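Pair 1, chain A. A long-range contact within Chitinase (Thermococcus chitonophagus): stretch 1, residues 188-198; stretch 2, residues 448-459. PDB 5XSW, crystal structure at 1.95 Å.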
# COMPACT_ATOMS: atom_id res chain seq x y z
N PHE A 188 22.64 -12.10 -1.15
CA PHE A 188 22.20 -10.79 -1.64
C PHE A 188 22.64 -10.59 -3.10
O PHE A 188 21.85 -10.13 -3.96
CB PHE A 188 22.79 -9.66 -0.77
CG PHE A 188 22.46 -8.25 -1.30
CD1 PHE A 188 21.14 -7.80 -1.30
CD2 PHE A 188 23.45 -7.42 -1.77
CE1 PHE A 188 20.82 -6.46 -1.79
CE2 PHE A 188 23.15 -6.13 -2.28
CZ PHE A 188 21.82 -5.67 -2.26
N ALA A 189 23.90 -10.94 -3.39
CA ALA A 189 24.39 -10.80 -4.79
C ALA A 189 23.54 -11.67 -5.73
O ALA A 189 23.16 -11.25 -6.85
CB ALA A 189 25.91 -11.19 -4.90
N MET A 190 23.23 -12.90 -5.31
CA MET A 190 22.37 -13.71 -6.17
C MET A 190 20.96 -13.13 -6.35
O MET A 190 20.36 -13.30 -7.40
CB MET A 190 22.26 -15.17 -5.64
CG MET A 190 23.61 -15.90 -5.83
SD MET A 190 23.45 -17.66 -5.33
CE MET A 190 23.62 -17.48 -3.64
N GLY A 191 20.42 -12.47 -5.32
CA GLY A 191 19.13 -11.81 -5.48
C GLY A 191 19.20 -10.65 -6.49
O GLY A 191 18.27 -10.48 -7.28
N LEU A 192 20.28 -9.87 -6.44
CA LEU A 192 20.50 -8.79 -7.42
C LEU A 192 20.53 -9.43 -8.83
O LEU A 192 20.08 -8.84 -9.78
CB LEU A 192 21.83 -8.05 -7.19
CG LEU A 192 21.96 -7.10 -5.96
CD1 LEU A 192 23.41 -6.61 -5.75
CD2 LEU A 192 20.91 -5.95 -6.05
N ALA A 193 21.15 -10.60 -8.95
CA ALA A 193 21.38 -11.18 -10.28
C ALA A 193 20.04 -11.61 -10.83
O ALA A 193 19.78 -11.52 -12.03
CB ALA A 193 22.37 -12.40 -10.21
N LEU A 194 19.17 -12.10 -9.95
CA LEU A 194 17.87 -12.55 -10.43
C LEU A 194 17.03 -11.32 -10.79
O LEU A 194 16.28 -11.37 -11.77
CB LEU A 194 17.12 -13.41 -9.37
CG LEU A 194 15.68 -13.82 -9.75
CD1 LEU A 194 15.70 -14.59 -11.12
CD2 LEU A 194 15.02 -14.71 -8.67
N ALA A 195 17.13 -10.24 -10.02
CA ALA A 195 16.40 -9.02 -10.39
C ALA A 195 16.83 -8.54 -11.80
O ALA A 195 16.03 -8.07 -12.58
CB ALA A 195 16.66 -7.86 -9.35
N TYR A 196 18.13 -8.62 -12.05
CA TYR A 196 18.73 -8.24 -13.34
C TYR A 196 18.18 -9.13 -14.46
O TYR A 196 17.61 -8.67 -15.41
CB TYR A 196 20.24 -8.41 -13.23
CG TYR A 196 21.08 -8.07 -14.45
CD1 TYR A 196 20.67 -7.12 -15.38
CD2 TYR A 196 22.34 -8.67 -14.63
CE1 TYR A 196 21.49 -6.78 -16.48
CE2 TYR A 196 23.14 -8.36 -15.72
CZ TYR A 196 22.71 -7.43 -16.64
OH TYR A 196 23.53 -7.11 -17.71
N GLU A 197 18.32 -10.44 -14.32
CA GLU A 197 17.92 -11.34 -15.41
C GLU A 197 16.41 -11.39 -15.59
O GLU A 197 15.88 -11.45 -16.71
CB GLU A 197 18.52 -12.78 -15.16
CG GLU A 197 18.27 -13.77 -16.36
CD GLU A 197 18.95 -13.32 -17.67
OE1 GLU A 197 19.99 -12.57 -17.66
OE2 GLU A 197 18.47 -13.75 -18.74
N TRP A 198 15.67 -11.36 -14.49
CA TRP A 198 14.23 -11.40 -14.56
C TRP A 198 13.63 -10.06 -15.02
O TRP A 198 12.83 -10.04 -15.97
CB TRP A 198 13.65 -11.80 -13.16
CG TRP A 198 12.24 -12.32 -13.18
CD1 TRP A 198 11.35 -12.36 -14.25
CD2 TRP A 198 11.55 -12.87 -12.07
NE1 TRP A 198 10.17 -12.94 -13.84
CE2 TRP A 198 10.28 -13.27 -12.51
CE3 TRP A 198 11.92 -13.11 -10.73
CZ2 TRP A 198 9.35 -13.85 -11.64
CZ3 TRP A 198 11.01 -13.71 -9.90
CH2 TRP A 198 9.72 -14.06 -10.36
N SER A 448 31.54 -19.48 -10.47
CA SER A 448 31.82 -18.08 -10.26
C SER A 448 30.51 -17.27 -10.32
O SER A 448 29.73 -17.44 -11.27
CB SER A 448 32.76 -17.55 -11.30
OG SER A 448 32.76 -16.12 -11.29
N TYR A 449 30.30 -16.38 -9.35
CA TYR A 449 29.14 -15.48 -9.42
C TYR A 449 29.25 -14.62 -10.69
O TYR A 449 28.37 -14.60 -11.55
CB TYR A 449 29.06 -14.60 -8.17
CG TYR A 449 27.98 -13.55 -8.34
CD1 TYR A 449 26.66 -13.85 -8.06
CD2 TYR A 449 28.30 -12.28 -8.76
CE1 TYR A 449 25.63 -12.84 -8.17
CE2 TYR A 449 27.28 -11.26 -8.90
CZ TYR A 449 25.98 -11.57 -8.59
OH TYR A 449 25.04 -10.59 -8.72
N ARG A 450 30.38 -13.94 -10.83
CA ARG A 450 30.57 -13.04 -11.96
C ARG A 450 30.40 -13.75 -13.34
O ARG A 450 29.67 -13.28 -14.22
CB ARG A 450 31.96 -12.39 -11.87
CG ARG A 450 32.18 -11.44 -13.05
CD ARG A 450 33.52 -10.77 -13.02
NE ARG A 450 33.88 -10.29 -14.35
CZ ARG A 450 34.97 -9.56 -14.61
NH1 ARG A 450 35.80 -9.18 -13.63
NH2 ARG A 450 35.22 -9.19 -15.85
N TYR A 451 31.06 -14.91 -13.49
CA TYR A 451 31.14 -15.55 -14.83
C TYR A 451 30.02 -16.54 -15.11
O TYR A 451 29.59 -16.70 -16.25
CB TYR A 451 32.52 -16.23 -14.98
CG TYR A 451 33.65 -15.22 -15.01
CD1 TYR A 451 33.91 -14.48 -16.15
CD2 TYR A 451 34.37 -14.94 -13.86
CE1 TYR A 451 34.93 -13.53 -16.16
CE2 TYR A 451 35.38 -14.00 -13.86
CZ TYR A 451 35.65 -13.29 -15.00
OH TYR A 451 36.67 -12.36 -14.97
N ASP A 452 29.54 -17.23 -14.07
CA ASP A 452 28.61 -18.33 -14.28
C ASP A 452 27.16 -18.10 -13.85
O ASP A 452 26.27 -18.83 -14.29
CB ASP A 452 29.10 -19.56 -13.51
CG ASP A 452 30.46 -20.02 -13.98
OD1 ASP A 452 30.65 -20.14 -15.22
OD2 ASP A 452 31.32 -20.25 -13.12
N PHE A 453 26.91 -17.21 -12.90
CA PHE A 453 25.57 -17.28 -12.31
C PHE A 453 24.42 -16.87 -13.27
O PHE A 453 23.32 -17.41 -13.18
CB PHE A 453 25.50 -16.46 -10.96
CG PHE A 453 24.24 -16.76 -10.17
CD1 PHE A 453 24.01 -18.02 -9.68
CD2 PHE A 453 23.27 -15.76 -9.94
CE1 PHE A 453 22.82 -18.34 -8.98
CE2 PHE A 453 22.10 -16.04 -9.24
CZ PHE A 453 21.86 -17.33 -8.76
N LEU A 454 24.65 -15.94 -14.21
CA LEU A 454 23.58 -15.66 -15.16
C LEU A 454 23.21 -16.89 -15.99
O LEU A 454 22.03 -17.11 -16.31
CB LEU A 454 23.95 -14.53 -16.13
CG LEU A 454 23.92 -13.11 -15.53
CD1 LEU A 454 24.28 -12.04 -16.63
CD2 LEU A 454 22.48 -12.86 -14.95
N THR A 455 24.21 -17.70 -16.31
CA THR A 455 23.92 -18.93 -17.12
C THR A 455 23.09 -19.92 -16.28
O THR A 455 22.11 -20.51 -16.75
CB THR A 455 25.25 -19.52 -17.65
OG1 THR A 455 25.84 -18.60 -18.58
CG2 THR A 455 24.96 -20.86 -18.41
N ILE A 456 23.42 -20.03 -14.98
CA ILE A 456 22.63 -20.85 -14.07
C ILE A 456 21.19 -20.37 -14.00
O ILE A 456 20.21 -21.15 -14.08
CB ILE A 456 23.22 -20.84 -12.63
CG1 ILE A 456 24.61 -21.51 -12.56
CG2 ILE A 456 22.16 -21.43 -11.64
CD1 ILE A 456 24.57 -23.09 -12.77
N LEU A 457 21.02 -19.05 -13.84
CA LEU A 457 19.65 -18.49 -13.87
C LEU A 457 18.87 -18.81 -15.17
O LEU A 457 17.67 -19.16 -15.13
CB LEU A 457 19.70 -16.97 -13.67
CG LEU A 457 20.07 -16.50 -12.23
CD1 LEU A 457 20.14 -14.95 -12.11
CD2 LEU A 457 19.08 -17.09 -11.19
N ARG A 458 19.55 -18.71 -16.30
CA ARG A 458 18.91 -18.96 -17.61
C ARG A 458 18.50 -20.40 -17.74
O ARG A 458 17.40 -20.71 -18.22
CB ARG A 458 19.87 -18.56 -18.75
CG ARG A 458 19.92 -17.05 -18.88
CD ARG A 458 20.90 -16.51 -19.89
NE ARG A 458 21.01 -15.07 -19.67
CZ ARG A 458 22.06 -14.34 -19.96
NH1 ARG A 458 23.12 -14.90 -20.52
NH2 ARG A 458 22.08 -13.06 -19.66
N VAL A 459 19.37 -21.30 -17.27
CA VAL A 459 19.00 -22.71 -17.23
C VAL A 459 17.78 -22.90 -16.40
O VAL A 459 16.81 -23.54 -16.84
CB VAL A 459 20.14 -23.56 -16.70
CG1 VAL A 459 19.63 -24.95 -16.34
CG2 VAL A 459 21.22 -23.62 -17.78

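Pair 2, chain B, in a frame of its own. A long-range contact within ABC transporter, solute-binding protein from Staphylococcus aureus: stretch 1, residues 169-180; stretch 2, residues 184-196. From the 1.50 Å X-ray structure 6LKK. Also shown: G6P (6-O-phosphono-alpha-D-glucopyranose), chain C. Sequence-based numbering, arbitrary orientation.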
# COMPACT_ATOMS: atom_id res chain seq x y z
N LYS B 169 -12.92 0.49 -4.49
CA LYS B 169 -11.56 0.22 -4.94
C LYS B 169 -10.67 1.42 -4.68
O LYS B 169 -11.02 2.56 -5.01
CB LYS B 169 -11.55 -0.13 -6.43
CG LYS B 169 -12.37 -1.35 -6.80
CD LYS B 169 -11.81 -2.64 -6.21
CE LYS B 169 -10.41 -2.93 -6.73
NZ LYS B 169 -10.19 -4.38 -6.98
N THR B 170 -9.49 1.15 -4.12
CA THR B 170 -8.52 2.21 -3.85
C THR B 170 -8.17 2.99 -5.11
O THR B 170 -8.09 4.22 -5.09
CB THR B 170 -7.26 1.60 -3.23
OG1 THR B 170 -7.58 1.02 -1.96
CG2 THR B 170 -6.17 2.65 -3.04
N SER B 171 -7.96 2.29 -6.23
CA SER B 171 -7.54 2.98 -7.44
C SER B 171 -8.66 3.81 -8.05
O SER B 171 -8.37 4.72 -8.84
CB SER B 171 -7.00 1.99 -8.46
OG SER B 171 -5.69 1.58 -8.11
N LYS B 172 -9.92 3.54 -7.71
CA LYS B 172 -11.00 4.41 -8.16
C LYS B 172 -10.90 5.78 -7.50
O LYS B 172 -11.35 6.78 -8.08
CB LYS B 172 -12.36 3.78 -7.87
CG LYS B 172 -13.53 4.48 -8.55
CD LYS B 172 -13.48 4.29 -10.06
CE LYS B 172 -14.72 4.85 -10.74
NZ LYS B 172 -14.63 4.72 -12.22
N VAL B 173 -10.29 5.86 -6.31
CA VAL B 173 -10.15 7.14 -5.63
C VAL B 173 -9.29 8.09 -6.45
O VAL B 173 -9.69 9.21 -6.77
CB VAL B 173 -9.59 6.94 -4.21
CG1 VAL B 173 -9.36 8.29 -3.53
CG2 VAL B 173 -10.52 6.08 -3.38
N ILE B 174 -8.07 7.66 -6.80
CA ILE B 174 -7.18 8.55 -7.55
C ILE B 174 -7.76 8.82 -8.93
O ILE B 174 -7.66 9.95 -9.44
CB ILE B 174 -5.76 7.97 -7.63
CG1 ILE B 174 -4.83 8.95 -8.37
CG2 ILE B 174 -5.75 6.62 -8.34
CD1 ILE B 174 -4.71 10.32 -7.74
N GLU B 175 -8.36 7.81 -9.56
CA GLU B 175 -8.93 8.02 -10.89
C GLU B 175 -9.98 9.13 -10.85
O GLU B 175 -9.95 10.05 -11.68
CB GLU B 175 -9.55 6.73 -11.43
CG GLU B 175 -10.18 6.91 -12.81
CD GLU B 175 -10.82 5.66 -13.36
OE1 GLU B 175 -10.82 4.62 -12.66
OE2 GLU B 175 -11.32 5.71 -14.50
N ASP B 176 -10.90 9.06 -9.90
CA ASP B 176 -12.01 10.01 -9.87
C ASP B 176 -11.56 11.38 -9.38
O ASP B 176 -12.11 12.40 -9.81
CB ASP B 176 -13.14 9.47 -9.00
CG ASP B 176 -13.93 8.38 -9.70
OD1 ASP B 176 -13.69 8.14 -10.91
OD2 ASP B 176 -14.79 7.75 -9.05
N VAL B 177 -10.57 11.44 -8.48
CA VAL B 177 -9.98 12.73 -8.12
C VAL B 177 -9.26 13.33 -9.32
O VAL B 177 -9.46 14.50 -9.66
CB VAL B 177 -9.04 12.58 -6.92
CG1 VAL B 177 -8.28 13.87 -6.66
CG2 VAL B 177 -9.81 12.19 -5.67
N ALA B 178 -8.42 12.53 -9.98
CA ALA B 178 -7.65 13.03 -11.11
C ALA B 178 -8.56 13.52 -12.23
O ALA B 178 -8.25 14.50 -12.91
CB ALA B 178 -6.71 11.94 -11.63
N LYS B 179 -9.69 12.84 -12.44
CA LYS B 179 -10.62 13.19 -13.51
C LYS B 179 -11.65 14.24 -13.10
O LYS B 179 -12.52 14.57 -13.91
CB LYS B 179 -11.33 11.93 -14.01
CG LYS B 179 -10.42 10.99 -14.78
CD LYS B 179 -11.16 9.76 -15.27
CE LYS B 179 -10.24 8.86 -16.08
NZ LYS B 179 -10.96 7.66 -16.58
N GLY B 180 -11.57 14.75 -11.88
CA GLY B 180 -12.40 15.87 -11.48
C GLY B 180 -13.75 15.52 -10.91
O GLY B 180 -14.61 16.41 -10.82
N ALA B 184 -10.90 15.81 -3.59
CA ALA B 184 -9.76 15.19 -2.93
C ALA B 184 -10.12 13.77 -2.54
O ALA B 184 -11.29 13.38 -2.54
CB ALA B 184 -9.30 16.00 -1.71
N GLY B 185 -9.09 12.99 -2.21
CA GLY B 185 -9.31 11.61 -1.83
C GLY B 185 -8.14 11.06 -1.04
O GLY B 185 -7.07 11.67 -0.96
N LEU B 186 -8.37 9.89 -0.44
CA LEU B 186 -7.37 9.20 0.36
C LEU B 186 -6.76 8.08 -0.47
O LEU B 186 -7.45 7.13 -0.85
CB LEU B 186 -8.00 8.65 1.64
CG LEU B 186 -8.68 9.67 2.56
CD1 LEU B 186 -9.01 9.02 3.89
CD2 LEU B 186 -7.82 10.91 2.77
N SER B 187 -5.46 8.19 -0.74
CA SER B 187 -4.78 7.32 -1.69
C SER B 187 -3.44 6.91 -1.10
O SER B 187 -3.22 6.94 0.12
CB SER B 187 -4.65 8.05 -3.05
OG SER B 187 -4.00 7.24 -4.01
N TYR B 188 -2.51 6.50 -1.97
CA TYR B 188 -1.16 6.18 -1.55
C TYR B 188 -0.19 6.70 -2.60
O TYR B 188 -0.56 6.99 -3.73
CB TYR B 188 -0.97 4.68 -1.30
CG TYR B 188 -1.18 3.77 -2.49
CD1 TYR B 188 -2.45 3.34 -2.85
CD2 TYR B 188 -0.10 3.33 -3.25
CE1 TYR B 188 -2.64 2.51 -3.93
CE2 TYR B 188 -0.28 2.49 -4.33
CZ TYR B 188 -1.55 2.09 -4.67
OH TYR B 188 -1.74 1.25 -5.75
N GLU B 189 1.08 6.79 -2.19
CA GLU B 189 2.05 7.60 -2.92
C GLU B 189 2.20 7.17 -4.37
O GLU B 189 2.20 8.00 -5.28
CB GLU B 189 3.39 7.54 -2.19
CG GLU B 189 4.41 8.54 -2.69
CD GLU B 189 5.63 8.59 -1.81
OE1 GLU B 189 6.38 7.59 -1.78
OE2 GLU B 189 5.83 9.61 -1.12
N GLN B 190 2.37 5.86 -4.61
CA GLN B 190 2.65 5.41 -5.98
C GLN B 190 1.46 5.62 -6.90
O GLN B 190 1.63 5.96 -8.07
CB GLN B 190 3.07 3.93 -5.97
CG GLN B 190 4.55 3.72 -5.75
CD GLN B 190 5.40 4.45 -6.76
OE1 GLN B 190 5.18 4.33 -7.97
NE2 GLN B 190 6.35 5.24 -6.28
N ASP B 191 0.24 5.41 -6.39
CA ASP B 191 -0.95 5.61 -7.21
C ASP B 191 -1.12 7.09 -7.55
O ASP B 191 -1.45 7.43 -8.69
CB ASP B 191 -2.16 5.06 -6.47
CG ASP B 191 -3.15 4.37 -7.39
OD1 ASP B 191 -2.93 4.31 -8.62
OD2 ASP B 191 -4.17 3.86 -6.87
N ALA B 192 -0.89 7.97 -6.58
CA ALA B 192 -0.94 9.40 -6.85
C ALA B 192 0.12 9.79 -7.87
O ALA B 192 -0.16 10.57 -8.80
CB ALA B 192 -0.74 10.17 -5.55
N ARG B 193 1.33 9.26 -7.73
CA ARG B 193 2.41 9.61 -8.66
C ARG B 193 2.06 9.21 -10.08
O ARG B 193 2.33 9.95 -11.03
CB ARG B 193 3.71 8.94 -8.22
CG ARG B 193 4.89 9.22 -9.14
CD ARG B 193 6.14 8.50 -8.67
NE ARG B 193 7.27 8.72 -9.56
CZ ARG B 193 7.45 8.09 -10.72
NH1 ARG B 193 6.57 7.20 -11.15
NH2 ARG B 193 8.52 8.36 -11.45
N THR B 194 1.47 8.02 -10.26
CA THR B 194 1.14 7.54 -11.59
C THR B 194 0.27 8.54 -12.34
O THR B 194 0.52 8.86 -13.51
CB THR B 194 0.42 6.19 -11.49
OG1 THR B 194 1.32 5.21 -10.95
CG2 THR B 194 -0.07 5.72 -12.86
N TRP B 195 -0.76 9.06 -11.67
CA TRP B 195 -1.69 9.96 -12.34
C TRP B 195 -1.13 11.36 -12.47
O TRP B 195 -1.39 12.03 -13.49
CB TRP B 195 -3.03 9.96 -11.59
CG TRP B 195 -3.77 8.68 -11.79
CD1 TRP B 195 -3.55 7.49 -11.15
CD2 TRP B 195 -4.83 8.44 -12.72
NE1 TRP B 195 -4.41 6.53 -11.61
CE2 TRP B 195 -5.21 7.09 -12.58
CE3 TRP B 195 -5.49 9.24 -13.65
CZ2 TRP B 195 -6.23 6.52 -13.34
CZ3 TRP B 195 -6.51 8.67 -14.40
CH2 TRP B 195 -6.87 7.33 -14.24
N LYS B 196 -0.35 11.83 -11.50
CA LYS B 196 0.29 13.14 -11.65
C LYS B 196 1.26 13.14 -12.81
O LYS B 196 1.35 14.11 -13.57
CB LYS B 196 1.00 13.54 -10.35
CG LYS B 196 1.52 14.97 -10.38
CD LYS B 196 2.02 15.42 -9.02
CE LYS B 196 2.54 16.85 -9.07
NZ LYS B 196 1.46 17.85 -9.28
C1 G6P C . -1.68 0.06 -0.01
C2 G6P C . -0.29 -0.62 -0.06
C3 G6P C . 0.09 -1.16 -1.38
C4 G6P C . -1.07 -1.71 -2.08
C5 G6P C . -2.02 -0.58 -2.44
C6 G6P C . -3.29 -1.12 -3.02
O1 G6P C . -1.56 1.33 0.56
O2 G6P C . 0.73 0.30 0.37
O3 G6P C . 1.10 -2.25 -1.18
O4 G6P C . -0.65 -2.36 -3.31
O5 G6P C . -2.39 0.25 -1.27
O6 G6P C . -3.88 -1.99 -2.09
P G6P C . -5.51 -1.81 -1.69
O1P G6P C . -5.89 -2.96 -0.77
O2P G6P C . -6.37 -1.85 -2.97
O3P G6P C . -5.70 -0.52 -0.98
O HOH W 1 -5.70 5.49 -5.15
O HOH W 2 -4.33 0.51 -6.04

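Both pairs set one helix against another at a moderate angle, with the two helices running in broadly the same direction. In pair 1 the axes approach to 10.2 Å and cross at -55°; in pair 2 they approach to 9.7 Å and cross at -33°. Fourteen central residues superpose at 0.9 Å, so the backbone sets much the same slots and the side chains fill them differently.

The central slot pairs Ala193(A) with Ile174(B). Both point toward the partner helix, but the sizes are traded across the contact. In pair 1 the small alanine admits large partners: its CB lies 3.5 Å from CD2 of Phe453(A), at the ring edge, and 3.9 Å from CD1 of Leu457(A). In pair 2 the large isoleucine occupies the slot. Its CG2 comes within 3.5 Å of OD2 of Asp191(B), the match of Phe453(A), and its CD1 reaches CA of Ala192(B) at 4.0 Å, where pair 1 has Leu454(A).

Leu457(A) and Trp195(B) match next, both directed toward the first helix. Leu457(A) stays aliphatic, placing CD1 3.4 Å from O of Ala193(A). Trp195(B) covers more: CD1 sits 3.4 Å from CG1 of Ile174(B), CE3 lies 3.6 Å from CB of Ala178(B), and CA of Glu175(B) lies over the six-membered ring, 4.0 Å from its centroid.

At Glu197(A) and Ala178(B), the choice is charge or compactness. CB of Ala178(B) packs against the indole, whereas the glutamate reaches Arg458(A) in a two-pronged salt bridge, with NH2 to OE1 at 2.9 Å and NE to OE2 at 3.0 Å.

The Phe453(A)/Asp191(B) position is where apolar and polar solutions part most clearly. CG of Met190(A) packs over the phenylalanine face, 3.7 Å from CZ, and its SD lies obliquely 4.2 Å from the ring centroid. The matching Ser171(B) instead brings OG to 3.0 Å from OD2 of Asp191(B), and water 1 donates to that OD2 at 2.8 Å and to O of Thr170(B) at 2.7 Å.

At Ala189(A) and Thr170(B), CB of the alanine lies over the Tyr449(A) ring, whose OH donates to Ala189(A) O at 2.7 Å. Thr170(B) lays CG2 against the edge of Tyr188(B), 3.6 Å from CE1, while its OG1 donates to O3P of the sugar phosphate at 2.6 Å.

Tyr196(A) places CE2 4.0 Å from CD1 of Leu454(A); its match Val177(B) packs CG2 on strand backbone, 3.5 Å from C of Ala184(B) and 3.6 Å from N of Gly185(B).

The size trade holds for Ala193(A) with Phe453(A) and Leu457(A), against Ile174(B) with Asp191(B) and Ala192(B); elsewhere large residues also meet large ones, and polar groups enter with partners.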